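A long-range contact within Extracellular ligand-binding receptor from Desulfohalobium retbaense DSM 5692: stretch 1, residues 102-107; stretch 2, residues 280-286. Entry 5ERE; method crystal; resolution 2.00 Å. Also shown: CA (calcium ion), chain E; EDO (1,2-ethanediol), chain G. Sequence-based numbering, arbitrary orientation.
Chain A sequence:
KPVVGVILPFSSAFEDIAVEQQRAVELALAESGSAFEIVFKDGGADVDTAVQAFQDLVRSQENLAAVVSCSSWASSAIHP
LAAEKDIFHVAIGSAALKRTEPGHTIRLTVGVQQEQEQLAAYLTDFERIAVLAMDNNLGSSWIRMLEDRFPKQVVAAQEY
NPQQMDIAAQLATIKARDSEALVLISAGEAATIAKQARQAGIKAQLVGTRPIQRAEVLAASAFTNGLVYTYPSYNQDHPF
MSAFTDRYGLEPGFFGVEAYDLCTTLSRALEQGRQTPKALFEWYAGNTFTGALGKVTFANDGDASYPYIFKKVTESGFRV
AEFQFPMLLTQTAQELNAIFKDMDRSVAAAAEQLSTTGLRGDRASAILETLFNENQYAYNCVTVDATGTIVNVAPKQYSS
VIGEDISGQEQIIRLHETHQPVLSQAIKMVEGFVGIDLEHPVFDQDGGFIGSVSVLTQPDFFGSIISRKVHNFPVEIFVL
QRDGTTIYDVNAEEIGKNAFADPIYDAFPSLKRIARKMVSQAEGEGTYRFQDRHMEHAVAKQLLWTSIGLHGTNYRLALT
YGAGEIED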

# COMPACT_ATOMS: atom_id res chain seq x y z
N PRO A 102 17.97 -7.39 16.11
CA PRO A 102 16.57 -7.22 16.47
C PRO A 102 16.43 -6.48 17.83
O PRO A 102 17.27 -6.61 18.71
CB PRO A 102 16.04 -8.66 16.53
CG PRO A 102 17.02 -9.47 15.77
CD PRO A 102 18.33 -8.81 15.96
N GLY A 103 15.40 -5.66 17.93
CA GLY A 103 15.18 -4.87 19.13
C GLY A 103 16.04 -3.62 19.21
O GLY A 103 16.18 -3.03 20.27
N HIS A 104 16.60 -3.20 18.09
CA HIS A 104 17.46 -2.02 18.08
C HIS A 104 17.06 -1.17 16.92
O HIS A 104 16.72 -1.70 15.83
CB HIS A 104 18.95 -2.37 18.00
CG HIS A 104 19.47 -3.06 19.24
ND1 HIS A 104 20.10 -2.39 20.26
CD2 HIS A 104 19.42 -4.36 19.62
CE1 HIS A 104 20.42 -3.24 21.22
NE2 HIS A 104 20.02 -4.44 20.85
N THR A 105 17.07 0.13 17.19
CA THR A 105 16.69 1.17 16.24
C THR A 105 15.19 1.23 16.03
O THR A 105 14.58 0.33 15.49
CB THR A 105 17.36 1.00 14.85
OG1 THR A 105 18.79 1.01 15.00
CG2 THR A 105 16.94 2.16 13.94
N ILE A 106 14.62 2.34 16.45
CA ILE A 106 13.26 2.63 16.12
C ILE A 106 13.32 3.47 14.85
O ILE A 106 14.17 4.32 14.73
CB ILE A 106 12.56 3.40 17.25
CG1 ILE A 106 12.31 2.47 18.45
CG2 ILE A 106 11.25 4.07 16.77
CD1 ILE A 106 11.21 1.43 18.23
N ARG A 107 12.39 3.23 13.94
CA ARG A 107 12.36 3.98 12.68
C ARG A 107 11.01 4.65 12.43
O ARG A 107 9.97 4.00 12.39
CB ARG A 107 12.68 3.06 11.52
CG ARG A 107 12.41 3.77 10.21
CD ARG A 107 12.99 3.05 9.04
NE ARG A 107 12.40 1.74 8.80
CZ ARG A 107 12.43 1.12 7.62
NH1 ARG A 107 12.99 1.71 6.56
NH2 ARG A 107 11.87 -0.09 7.50
N LEU A 280 13.30 2.31 26.00
CA LEU A 280 13.01 3.31 24.98
C LEU A 280 12.45 2.65 23.73
O LEU A 280 11.51 3.16 23.13
CB LEU A 280 14.26 4.12 24.68
CG LEU A 280 14.50 5.19 25.74
CD1 LEU A 280 15.87 5.77 25.62
CD2 LEU A 280 13.47 6.28 25.66
N PHE A 281 13.01 1.50 23.35
CA PHE A 281 12.48 0.73 22.23
C PHE A 281 11.03 0.28 22.52
O PHE A 281 10.13 0.48 21.68
CB PHE A 281 13.41 -0.46 21.94
CG PHE A 281 13.12 -1.19 20.65
CD1 PHE A 281 12.11 -2.12 20.57
CD2 PHE A 281 13.92 -0.97 19.52
CE1 PHE A 281 11.86 -2.79 19.39
CE2 PHE A 281 13.68 -1.64 18.34
CZ PHE A 281 12.65 -2.55 18.26
N GLU A 282 10.77 -0.25 23.70
CA GLU A 282 9.43 -0.72 24.04
C GLU A 282 8.40 0.43 24.10
O GLU A 282 7.19 0.24 23.86
CB GLU A 282 9.45 -1.48 25.40
CG GLU A 282 8.06 -1.98 25.81
CD GLU A 282 7.46 -2.97 24.81
OE1 GLU A 282 8.13 -4.00 24.59
OE2 GLU A 282 6.36 -2.70 24.23
N TRP A 283 8.87 1.61 24.45
CA TRP A 283 8.02 2.79 24.40
C TRP A 283 7.34 2.92 23.05
O TRP A 283 6.17 3.32 22.95
CB TRP A 283 8.86 4.03 24.66
CG TRP A 283 8.06 5.24 24.67
CD1 TRP A 283 7.79 6.07 23.61
CD2 TRP A 283 7.36 5.79 25.80
NE1 TRP A 283 6.99 7.10 24.02
CE2 TRP A 283 6.70 6.95 25.35
CE3 TRP A 283 7.24 5.40 27.14
CZ2 TRP A 283 5.95 7.73 26.19
CZ3 TRP A 283 6.49 6.19 27.98
CH2 TRP A 283 5.85 7.34 27.50
N TYR A 284 8.10 2.64 22.00
CA TYR A 284 7.58 2.78 20.64
C TYR A 284 6.97 1.49 20.11
O TYR A 284 5.89 1.52 19.52
CB TYR A 284 8.71 3.29 19.73
CG TYR A 284 9.04 4.75 19.95
CD1 TYR A 284 8.30 5.75 19.35
CD2 TYR A 284 10.14 5.11 20.72
CE1 TYR A 284 8.59 7.09 19.57
CE2 TYR A 284 10.45 6.42 20.93
CZ TYR A 284 9.69 7.41 20.35
OH TYR A 284 10.06 8.70 20.56
N ALA A 285 7.65 0.36 20.33
CA ALA A 285 7.30 -0.90 19.68
C ALA A 285 5.88 -1.32 20.06
O ALA A 285 5.56 -1.44 21.24
CB ALA A 285 8.33 -2.02 20.07
N GLY A 286 5.04 -1.56 19.05
CA GLY A 286 3.65 -1.94 19.24
C GLY A 286 2.69 -0.80 19.49
O GLY A 286 1.48 -1.01 19.65
CA CA E . 5.22 -0.78 23.52
C1 EDO G . 12.40 -1.82 3.74
O1 EDO G . 11.93 -1.61 2.40
C2 EDO G . 13.77 -1.20 3.82
O2 EDO G . 13.90 -0.45 5.03

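An aromatic ring can join two distant segments without a hydrogen bond between them when each of its faces finds a partner. Phe281 illustrates the principle. Its CA-to-CB bond points sideways to the other stretch, yet chi1 near 180° (t), with chi2 at -81°, carries the ring into the bend formed by Gly103 to Ile106. Over one face lies Gly103, whose CA sits 3.8 Å from the centroid of the Phe281 ring in a CH-pi contact and whose carbonyl O approaches Phe281 CD2 at 3.1 Å. The glycine has a positive phi, a conformation that by itself favours this residue.

The opposite face is covered by Ile106. Here the CA-to-CB bond points toward the helix, and the m, m rotamer (chi1 and chi2 both -72°) places Ile106 CD1 3.9 Å from the centroid of the Phe281 ring, only 13° off the ring normal. The same methyl packs against Tyr284, with Ile106 CD1 and Tyr284 CB 3.5 Å apart, so one terminal methyl touches both Phe281 and Tyr284, three residues apart. Tyr284, with chi1 at -74° (m), directs its hydroxyl to a hydrogen bond elsewhere in the structure. The CA-to-CB bonds of His104 and Thr105 point away, and both residues meet Phe281 through backbone atoms, His104 N lying 3.3 Å from Phe281 CE2.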